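Local coordinates for UPF0141 protein yjdB (Campylobacter jejuni subsp. jejuni HB93-13, PDB 4TN0) that probably transfers phosphoethanolamine in the periplasm, using a zinc-binding domain of the alkaline phosphatase-like fold, and is required for polymyxin resistance and motility, at residues L69-S74 against E79-S84; P159-R164 against H227-G232; K209-Q214 against I256-D261. All coordinates share one frame; numbering follows the deposited sequence.

In the fold
The three contacts illustrate how chemistry follows position in an alkaline phosphatase-like domain. Contact 2, wholly buried, joins two loop-rich segments beside the zinc site through one very short hydrogen bond and an apolar contact beside it. Contacts 1 and 3 are only partly buried and have no hydrogen bond across them; each sets one aromatic side chain against a helix, tyrosine from a loop in contact 1 and tryptophan from a strand of the main sheet in contact 3. Contacts 2 and 3 lie on opposite sides of the chain's centre, their centres about 28 Å apart, yet both involve helix 186-211: its C-terminal part belongs to contact 3, while its side chains touch Tyr161 and Leu231 of contact 2.

Contact 1 of 3, residues L69-S74 against E79-S84; sequences LPCMFS and ENYSSS
Tyr81 lays its ring against Cys71, a half-cystine on the helix 68-73, and the pair shows how a disulfide-bearing turn of helix can be covered by the loop that follows it. The fold is that of the alkaline phosphatase-like enzymes, and this short helix comes just after Thr65, which is phosphorylated and belongs to the zinc site. Cys71 is disulfide-bonded to Cys61, so the helix is tied covalently to the chain that precedes the phosphorylated residue.

Most of the buried surface comes from Tyr81. Its CG stands anti to the backbone N (chi1 175°), which carries the ring from the loop 79-84 across the helix. The central element is a CH-pi contact: Cys71 CB sits 3.8 Å from the centroid of the Tyr81 ring, almost on the ring normal. The sulfur takes a different place. Cys71 SG approaches obliquely, 4.4 Å from the same centroid and 34° off the normal, and it also packs 3.7 Å from Tyr81 CB. One cysteine side chain thus meets both the ring and the methylene that bears it, a sulfur-aromatic contact combined with a CH-pi one.

At the phenol end the neighbour changes to Pro70, whose CB points toward the loop. The pyrrolidine ring and the tyrosine approach one another at a slant. Ser74, one turn farther along, stands at the ring edge near its plane, but its hydroxyl is engaged elsewhere, with Glu85 and the backbone N of Ser76. The approach of proline to tyrosine is closest at the hydroxyl, where Pro70 CB lies 3.4 Å from Tyr81 OH.

Contact 2 of 3, residues P159-R164 against H227-G232; sequences PTYYKR and HGESLG
Tyr161 and Glu229 reach for each other from opposite directions and meet through one hydrogen bond, a compact example of two side chains bridging separate loops near a metal. The phenol donates from Tyr161 OH to Glu229 OE2 over 2.5 Å, a very short distance. Glu229 OE2 lies at the ring edge, near the ring plane, while the carboxylate itself is turned almost perpendicular to the tyrosine, the two planes being 85° apart.

The torsions account for the meeting. In Tyr161 the ring carbon CG stands opposite the carbonyl carbon (chi1 -54°), and the ring extends from the 3-10 turn toward the second segment. Glu229 starts out extended, its CG turned away from its own N, then bends at chi2 (84°), so that the carboxylate faces the phenol with one oxygen and leaves the other to a second partner. Glu229 OE1 is hydrogen-bonded to His239 ND1, and the two carboxylate oxygens are therefore each held by a different residue.

In this alkaline phosphatase-like domain, the segment 227-232 begins at a metal ligand: His227 NE2 binds zinc together with Glu26, Asp226 and the phosphorylated Thr65. The other ring nitrogen of His227 is fixed as well, with ND1 donating to Gly228 O over 2.7 Å, in the ring plane and onto a lone pair of the carbonyl oxygen. Glu229 lies near the site, its side chain about 7 Å from the zinc.

Leu231 adds the apolar element. Its CD2 comes obliquely to the phenol end of the tyrosine, 4.1 Å from Tyr161 CZ, while helix 186-211 touches both residues, Thr192 meeting Tyr161, and Ile190 and Tyr193 meeting Leu231.

Contact 3 of 3, residues K209-Q214 against I256-D261; sequences KLLKEQ and IFWSND
Leu211 and Lys212, neighbours where helix 186-211 runs out, divide the indole of Trp258 between them, and the division shows how one buried aromatic side chain can be met by a buried residue and by an exposed one. Trp258 contributes the largest share of the buried surface. With the indole swung to the far side of the CA-CB bond from its own N (chi1 177°), the side chain leaves strand 252-259 toward the helix and brings the six-membered ring up to both residues.

On the tight side, Leu211 is buried and directs its CB toward the strand. Leu211 CD1 comes within 3.6 Å of Trp258 CZ3, and Leu211 CB is 3.7 Å from the same ring carbon. The two side chains run past each other in opposite directions, and a branch methyl and the root of the leucine both bear on one corner of the indole. Met265 of helix 264-271 also touches Trp258.

The solvent side, held by exposed Lys212, touches with fewer close carbons. Its chain lies aslant the indole: Lys212 CG is 4.0 Å from Trp258 CH2, and bends at chi3 (118°) and chi4 then bring the amino end back to the ring. There Lys212 NZ stands 3.6 Å from Trp258 CZ2, in an oblique approach. Aliphatic carbons and a charged tip thus border the CH2-CZ2 side of the indole, with no hydrogen bond across the segments.

Beyond the tryptophan the strand gives way to a turn. Asn260 OD1 accepts from Ser219 N of the neighbouring strand, and Ser259 OG accepts from Asp261 N in an ST turn. The C-terminal end of a long helix packed on an interior strand of the mixed sheet fits the layered alpha/beta architecture of the alkaline phosphatase-like fold.

Contact 1 of 3, residues L69-S74 against E79-S84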
loop_
_atom_site.group_PDB
_atom_site.type_symbol
_atom_site.label_atom_id
_atom_site.label_comp_id
_atom_site.label_asym_id
_atom_site.label_seq_id
_atom_site.Cartn_x
_atom_site.Cartn_y
_atom_site.Cartn_z
ATOM N N LEU A 69 0.750 5.022 8.698
ATOM C CA LEU A 69 1.143 5.745 7.497
ATOM C C LEU A 69 2.493 6.492 7.693
ATOM O O LEU A 69 3.395 6.313 6.884
ATOM C CB LEU A 69 0.008 6.669 7.045
ATOM C CG LEU A 69 0.147 7.382 5.700
ATOM C CD1 LEU A 69 0.647 6.468 4.575
ATOM C CD2 LEU A 69 -1.175 8.061 5.317
ATOM N N PRO A 70 2.645 7.303 8.761
ATOM C CA PRO A 70 3.963 7.939 8.949
ATOM C C PRO A 70 5.085 6.921 9.213
ATOM O O PRO A 70 6.154 7.045 8.655
ATOM C CB PRO A 70 3.761 8.836 10.184
ATOM C CG PRO A 70 2.289 9.029 10.293
ATOM C CD PRO A 70 1.677 7.748 9.785
ATOM N N CYS A 71 4.826 5.912 10.031
ATOM C CA CYS A 71 5.847 4.941 10.370
ATOM C C CYS A 71 6.403 4.179 9.168
ATOM O O CYS A 71 7.635 4.027 9.032
ATOM C CB CYS A 71 5.291 3.942 11.385
ATOM S SG CYS A 71 6.446 2.681 11.847
ATOM N N MET A 72 5.519 3.740 8.272
ATOM C CA MET A 72 5.971 2.918 7.145
ATOM C C MET A 72 6.909 3.749 6.237
ATOM O O MET A 72 7.800 3.202 5.607
ATOM C CB MET A 72 4.780 2.333 6.344
ATOM C CG MET A 72 4.099 3.269 5.347
ATOM S SD MET A 72 2.881 2.444 4.259
ATOM C CE MET A 72 1.417 2.323 5.315
ATOM N N PHE A 73 6.693 5.061 6.189
ATOM C CA PHE A 73 7.482 5.958 5.358
ATOM C C PHE A 73 8.698 6.522 6.117
ATOM O O PHE A 73 9.600 7.143 5.524
ATOM C CB PHE A 73 6.615 7.111 4.847
ATOM C CG PHE A 73 5.806 6.783 3.618
ATOM C CD1 PHE A 73 4.474 6.383 3.725
ATOM C CD2 PHE A 73 6.369 6.880 2.351
ATOM C CE1 PHE A 73 3.722 6.086 2.590
ATOM C CE2 PHE A 73 5.628 6.583 1.216
ATOM C CZ PHE A 73 4.299 6.192 1.333
ATOM N N SER A 74 8.711 6.314 7.431
ATOM C CA SER A 74 9.800 6.811 8.253
ATOM C C SER A 74 11.001 5.859 8.215
ATOM O O SER A 74 10.867 4.686 7.853
ATOM C CB SER A 74 9.334 7.024 9.689
ATOM O OG SER A 74 10.430 7.069 10.592
ATOM N N GLU A 79 9.752 -0.918 16.167
ATOM C CA GLU A 79 10.181 -0.989 17.565
ATOM C C GLU A 79 10.707 0.330 18.100
ATOM O O GLU A 79 10.666 0.554 19.303
ATOM C CB GLU A 79 11.258 -2.051 17.747
ATOM C CG GLU A 79 11.152 -3.223 16.793
ATOM C CD GLU A 79 11.638 -4.525 17.429
ATOM O OE1 GLU A 79 12.837 -4.606 17.781
ATOM O OE2 GLU A 79 10.819 -5.462 17.578
ATOM N N ASN A 80 11.103 1.236 17.211
ATOM C CA ASN A 80 11.642 2.524 17.628
ATOM C C ASN A 80 10.875 3.729 17.107
ATOM O O ASN A 80 11.261 4.877 17.359
ATOM C CB ASN A 80 13.093 2.659 17.150
ATOM C CG ASN A 80 14.028 1.687 17.837
ATOM O OD1 ASN A 80 14.315 1.830 19.028
ATOM N ND2 ASN A 80 14.526 0.697 17.085
ATOM N N TYR A 81 9.795 3.481 16.377
ATOM C CA TYR A 81 8.990 4.592 15.917
ATOM C C TYR A 81 8.290 5.264 17.100
ATOM O O TYR A 81 7.769 4.605 17.998
ATOM C CB TYR A 81 7.960 4.158 14.872
ATOM C CG TYR A 81 7.057 5.298 14.500
ATOM C CD1 TYR A 81 7.505 6.290 13.633
ATOM C CD2 TYR A 81 5.778 5.420 15.042
ATOM C CE1 TYR A 81 6.708 7.366 13.292
ATOM C CE2 TYR A 81 4.962 6.503 14.698
ATOM C CZ TYR A 81 5.440 7.472 13.819
ATOM O OH TYR A 81 4.662 8.549 13.466
ATOM N N SER A 82 8.293 6.586 17.083
ATOM C CA SER A 82 7.511 7.376 18.009
ATOM C C SER A 82 6.671 8.355 17.209
ATOM O O SER A 82 7.093 8.819 16.146
ATOM C CB SER A 82 8.405 8.118 18.991
ATOM O OG SER A 82 7.688 9.161 19.625
ATOM N N SER A 83 5.477 8.660 17.696
ATOM C CA SER A 83 4.606 9.579 16.982
ATOM C C SER A 83 5.116 11.019 17.097
ATOM O O SER A 83 4.651 11.917 16.387
ATOM C CB SER A 83 3.167 9.471 17.497
ATOM O OG SER A 83 2.432 8.563 16.684
ATOM N N SER A 84 6.097 11.235 17.966
ATOM C CA SER A 84 6.560 12.588 18.239
ATOM C C SER A 84 7.695 12.982 17.322
ATOM O O SER A 84 8.107 14.142 17.301
ATOM C CB SER A 84 7.013 12.714 19.695
ATOM O OG SER A 84 7.986 11.731 20.004
#

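Contact 2 of 3, residues P159-R164 against H227-G232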
loop_
_atom_site.group_PDB
_atom_site.type_symbol
_atom_site.label_atom_id
_atom_site.label_comp_id
_atom_site.label_asym_id
_atom_site.label_seq_id
_atom_site.Cartn_x
_atom_site.Cartn_y
_atom_site.Cartn_z
ATOM N N PRO A 159 -16.885 2.504 9.053
ATOM C CA PRO A 159 -17.871 1.412 8.984
ATOM C C PRO A 159 -18.790 1.377 7.749
ATOM O O PRO A 159 -19.482 0.367 7.542
ATOM C CB PRO A 159 -18.703 1.645 10.242
ATOM C CG PRO A 159 -18.669 3.126 10.406
ATOM C CD PRO A 159 -17.280 3.541 10.025
ATOM N N THR A 160 -18.775 2.425 6.925
ATOM C CA THR A 160 -19.611 2.457 5.719
ATOM C C THR A 160 -18.949 1.747 4.529
ATOM O O THR A 160 -18.775 2.358 3.461
ATOM C CB THR A 160 -19.927 3.898 5.267
ATOM O OG1 THR A 160 -18.705 4.609 5.066
ATOM C CG2 THR A 160 -20.799 4.621 6.285
ATOM N N TYR A 161 -18.590 0.476 4.710
ATOM C CA TYR A 161 -17.932 -0.308 3.674
ATOM C C TYR A 161 -18.647 -0.316 2.327
ATOM O O TYR A 161 -18.011 -0.256 1.275
ATOM C CB TYR A 161 -17.778 -1.757 4.123
ATOM C CG TYR A 161 -17.093 -1.950 5.449
ATOM C CD1 TYR A 161 -15.729 -1.732 5.566
ATOM C CD2 TYR A 161 -17.787 -2.425 6.564
ATOM C CE1 TYR A 161 -15.073 -1.920 6.771
ATOM C CE2 TYR A 161 -17.143 -2.623 7.786
ATOM C CZ TYR A 161 -15.771 -2.375 7.878
ATOM O OH TYR A 161 -15.079 -2.553 9.056
ATOM N N TYR A 162 -19.972 -0.398 2.367
ATOM C CA TYR A 162 -20.783 -0.543 1.158
ATOM C C TYR A 162 -20.667 0.680 0.256
ATOM O O TYR A 162 -21.070 0.633 -0.898
ATOM C CB TYR A 162 -22.252 -0.790 1.531
ATOM C CG TYR A 162 -22.910 0.416 2.133
ATOM C CD1 TYR A 162 -22.756 0.711 3.475
ATOM C CD2 TYR A 162 -23.690 1.269 1.356
ATOM C CE1 TYR A 162 -23.352 1.823 4.035
ATOM C CE2 TYR A 162 -24.293 2.390 1.908
ATOM C CZ TYR A 162 -24.124 2.660 3.245
ATOM O OH TYR A 162 -24.717 3.767 3.808
ATOM N N LYS A 163 -20.118 1.772 0.783
ATOM C CA LYS A 163 -19.976 2.992 -0.005
ATOM C C LYS A 163 -18.647 3.051 -0.751
ATOM O O LYS A 163 -18.392 4.002 -1.467
ATOM C CB LYS A 163 -20.079 4.235 0.879
ATOM C CG LYS A 163 -21.475 4.587 1.418
ATOM C CD LYS A 163 -21.307 5.801 2.325
ATOM C CE LYS A 163 -22.568 6.521 2.678
ATOM N NZ LYS A 163 -22.155 7.666 3.564
ATOM N N ARG A 164 -17.798 2.048 -0.580
ATOM C CA ARG A 164 -16.437 2.119 -1.129
ATOM C C ARG A 164 -16.377 1.673 -2.592
ATOM O O ARG A 164 -15.443 2.008 -3.311
ATOM C CB ARG A 164 -15.476 1.254 -0.289
ATOM C CG ARG A 164 -15.393 1.626 1.205
ATOM C CD ARG A 164 -14.547 2.868 1.457
ATOM N NE ARG A 164 -15.284 4.112 1.277
ATOM C CZ ARG A 164 -16.003 4.722 2.214
ATOM N NH1 ARG A 164 -16.631 5.858 1.918
ATOM N NH2 ARG A 164 -16.090 4.214 3.444
ATOM N N HIS A 227 -3.193 -1.103 7.511
ATOM C CA HIS A 227 -3.484 -2.042 8.622
ATOM C C HIS A 227 -4.687 -2.940 8.275
ATOM O O HIS A 227 -5.300 -2.808 7.208
ATOM C CB HIS A 227 -3.784 -1.303 9.913
ATOM C CG HIS A 227 -4.864 -0.283 9.760
ATOM N ND1 HIS A 227 -6.190 -0.631 9.615
ATOM C CD2 HIS A 227 -4.817 1.071 9.690
ATOM C CE1 HIS A 227 -6.914 0.467 9.462
ATOM N NE2 HIS A 227 -6.106 1.512 9.511
ATOM N N GLY A 228 -5.014 -3.865 9.162
ATOM C CA GLY A 228 -6.126 -4.758 8.921
ATOM C C GLY A 228 -7.419 -4.195 9.460
ATOM O O GLY A 228 -7.592 -2.986 9.551
ATOM N N GLU A 229 -8.342 -5.079 9.797
ATOM C CA GLU A 229 -9.675 -4.693 10.269
ATOM C C GLU A 229 -10.334 -5.867 10.972
ATOM O O GLU A 229 -10.167 -7.010 10.551
ATOM C CB GLU A 229 -10.564 -4.234 9.114
ATOM C CG GLU A 229 -11.930 -3.683 9.532
ATOM C CD GLU A 229 -11.880 -2.214 9.920
ATOM O OE1 GLU A 229 -10.810 -1.736 10.413
ATOM O OE2 GLU A 229 -12.928 -1.543 9.734
ATOM N N SER A 230 -11.061 -5.588 12.047
ATOM C CA SER A 230 -11.906 -6.599 12.695
ATOM C C SER A 230 -13.359 -6.518 12.181
ATOM O O SER A 230 -13.870 -5.427 11.950
ATOM C CB SER A 230 -11.873 -6.441 14.216
ATOM O OG SER A 230 -10.675 -6.977 14.725
ATOM N N LEU A 231 -14.025 -7.667 12.063
ATOM C CA LEU A 231 -15.370 -7.726 11.504
ATOM C C LEU A 231 -16.343 -8.467 12.441
ATOM O O LEU A 231 -17.158 -9.275 11.994
ATOM C CB LEU A 231 -15.327 -8.407 10.136
ATOM C CG LEU A 231 -14.479 -7.699 9.065
ATOM C CD1 LEU A 231 -14.308 -8.591 7.877
ATOM C CD2 LEU A 231 -15.057 -6.391 8.622
ATOM N N GLY A 232 -16.236 -8.207 13.745
ATOM C CA GLY A 232 -17.135 -8.810 14.717
ATOM C C GLY A 232 -16.592 -10.053 15.404
ATOM O O GLY A 232 -17.164 -10.532 16.381
#

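Contact 3 of 3, residues K209-Q214 against I256-D261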
loop_
_atom_site.group_PDB
_atom_site.type_symbol
_atom_site.label_atom_id
_atom_site.label_comp_id
_atom_site.label_asym_id
_atom_site.label_seq_id
_atom_site.Cartn_x
_atom_site.Cartn_y
_atom_site.Cartn_z
ATOM N N LYS A 209 -2.510 -2.323 -16.119
ATOM C CA LYS A 209 -2.990 -2.218 -17.498
ATOM C C LYS A 209 -2.500 -0.937 -18.160
ATOM O O LYS A 209 -2.225 -0.909 -19.352
ATOM C CB LYS A 209 -4.529 -2.294 -17.487
ATOM C CG LYS A 209 -5.308 -2.085 -18.797
ATOM C CD LYS A 209 -6.645 -2.872 -18.671
ATOM C CE LYS A 209 -7.804 -2.318 -19.506
ATOM N NZ LYS A 209 -7.644 -0.885 -19.867
ATOM N N LEU A 210 -2.371 0.118 -17.370
ATOM C CA LEU A 210 -1.851 1.377 -17.868
ATOM C C LEU A 210 -0.325 1.316 -17.902
ATOM O O LEU A 210 0.325 2.025 -18.676
ATOM C CB LEU A 210 -2.337 2.544 -17.002
ATOM C CG LEU A 210 -3.786 2.995 -17.272
ATOM C CD1 LEU A 210 -4.301 3.846 -16.127
ATOM C CD2 LEU A 210 -3.960 3.729 -18.611
ATOM N N LEU A 211 0.243 0.456 -17.058
ATOM C CA LEU A 211 1.694 0.305 -16.979
ATOM C C LEU A 211 2.264 -0.444 -18.172
ATOM O O LEU A 211 3.418 -0.222 -18.565
ATOM C CB LEU A 211 2.095 -0.411 -15.682
ATOM C CG LEU A 211 2.043 0.429 -14.405
ATOM C CD1 LEU A 211 2.734 -0.302 -13.266
ATOM C CD2 LEU A 211 2.648 1.826 -14.627
ATOM N N LYS A 212 1.460 -1.321 -18.762
ATOM C CA LYS A 212 1.912 -2.066 -19.931
ATOM C C LYS A 212 1.922 -1.176 -21.177
ATOM O O LYS A 212 2.585 -1.484 -22.161
ATOM C CB LYS A 212 1.100 -3.353 -20.111
ATOM C CG LYS A 212 1.325 -4.294 -18.930
ATOM C CD LYS A 212 0.491 -5.556 -18.999
ATOM C CE LYS A 212 1.397 -6.790 -19.069
ATOM N NZ LYS A 212 1.325 -7.664 -17.846
ATOM N N GLU A 213 1.185 -0.076 -21.141
ATOM C CA GLU A 213 1.205 0.855 -22.255
ATOM C C GLU A 213 2.395 1.788 -22.128
ATOM O O GLU A 213 2.668 2.596 -23.016
ATOM C CB GLU A 213 -0.069 1.683 -22.248
ATOM C CG GLU A 213 -1.332 0.970 -22.649
ATOM C CD GLU A 213 -2.491 1.928 -22.637
ATOM O OE1 GLU A 213 -2.276 3.103 -23.004
ATOM O OE2 GLU A 213 -3.591 1.527 -22.212
ATOM N N GLN A 214 3.122 1.665 -21.024
ATOM C CA GLN A 214 4.294 2.510 -20.799
ATOM C C GLN A 214 5.631 1.763 -20.810
ATOM O O GLN A 214 6.337 1.753 -19.797
ATOM C CB GLN A 214 4.151 3.246 -19.458
ATOM C CG GLN A 214 3.004 4.239 -19.394
ATOM C CD GLN A 214 3.253 5.445 -20.274
ATOM O OE1 GLN A 214 4.404 5.823 -20.483
ATOM N NE2 GLN A 214 2.185 6.055 -20.799
ATOM N N ILE A 256 1.410 -6.634 -2.380
ATOM C CA ILE A 256 1.377 -7.117 -3.756
ATOM C C ILE A 256 2.398 -6.375 -4.620
ATOM O O ILE A 256 2.434 -5.139 -4.618
ATOM C CB ILE A 256 -0.024 -6.942 -4.375
ATOM C CG1 ILE A 256 -1.018 -7.927 -3.762
ATOM C CG2 ILE A 256 0.013 -7.097 -5.894
ATOM C CD1 ILE A 256 -2.484 -7.609 -4.142
ATOM N N PHE A 257 3.196 -7.124 -5.379
ATOM C CA PHE A 257 4.170 -6.506 -6.285
ATOM C C PHE A 257 4.012 -6.967 -7.721
ATOM O O PHE A 257 3.746 -8.142 -7.997
ATOM C CB PHE A 257 5.612 -6.791 -5.842
ATOM C CG PHE A 257 6.657 -6.224 -6.779
ATOM C CD1 PHE A 257 6.928 -4.862 -6.800
ATOM C CD2 PHE A 257 7.360 -7.051 -7.645
ATOM C CE1 PHE A 257 7.872 -4.342 -7.660
ATOM C CE2 PHE A 257 8.309 -6.531 -8.507
ATOM C CZ PHE A 257 8.566 -5.177 -8.512
ATOM N N TRP A 258 4.163 -6.022 -8.634
ATOM C CA TRP A 258 4.209 -6.356 -10.044
ATOM C C TRP A 258 5.243 -5.490 -10.750
ATOM O O TRP A 258 5.420 -4.316 -10.419
ATOM C CB TRP A 258 2.836 -6.182 -10.696
ATOM C CG TRP A 258 2.847 -6.449 -12.165
ATOM C CD1 TRP A 258 2.588 -7.638 -12.778
ATOM C CD2 TRP A 258 3.115 -5.510 -13.210
ATOM N NE1 TRP A 258 2.688 -7.503 -14.138
ATOM C CE2 TRP A 258 3.009 -6.203 -14.431
ATOM C CE3 TRP A 258 3.443 -4.151 -13.234
ATOM C CZ2 TRP A 258 3.214 -5.586 -15.660
ATOM C CZ3 TRP A 258 3.644 -3.539 -14.455
ATOM C CH2 TRP A 258 3.530 -4.256 -15.651
ATOM N N SER A 259 5.899 -6.066 -11.751
ATOM C CA SER A 259 6.836 -5.319 -12.573
ATOM C C SER A 259 6.873 -5.926 -13.955
ATOM O O SER A 259 6.611 -7.120 -14.116
ATOM C CB SER A 259 8.233 -5.326 -11.961
ATOM O OG SER A 259 9.089 -4.461 -12.676
ATOM N N ASN A 260 7.206 -5.105 -14.948
ATOM C CA ASN A 260 7.428 -5.601 -16.304
ATOM C C ASN A 260 8.862 -6.102 -16.450
ATOM O O ASN A 260 9.161 -6.929 -17.316
ATOM C CB ASN A 260 7.143 -4.505 -17.330
ATOM C CG ASN A 260 7.878 -3.219 -17.022
ATOM O OD1 ASN A 260 8.925 -3.234 -16.372
ATOM N ND2 ASN A 260 7.332 -2.094 -17.475
ATOM N N ASP A 261 9.727 -5.617 -15.564
ATOM C CA ASP A 261 11.062 -6.159 -15.392
ATOM C C ASP A 261 10.921 -7.445 -14.612
ATOM O O ASP A 261 10.767 -7.418 -13.394
ATOM C CB ASP A 261 11.940 -5.150 -14.643
ATOM C CG ASP A 261 13.360 -5.642 -14.391
ATOM O OD1 ASP A 261 13.590 -6.860 -14.214
ATOM O OD2 ASP A 261 14.260 -4.776 -14.357
#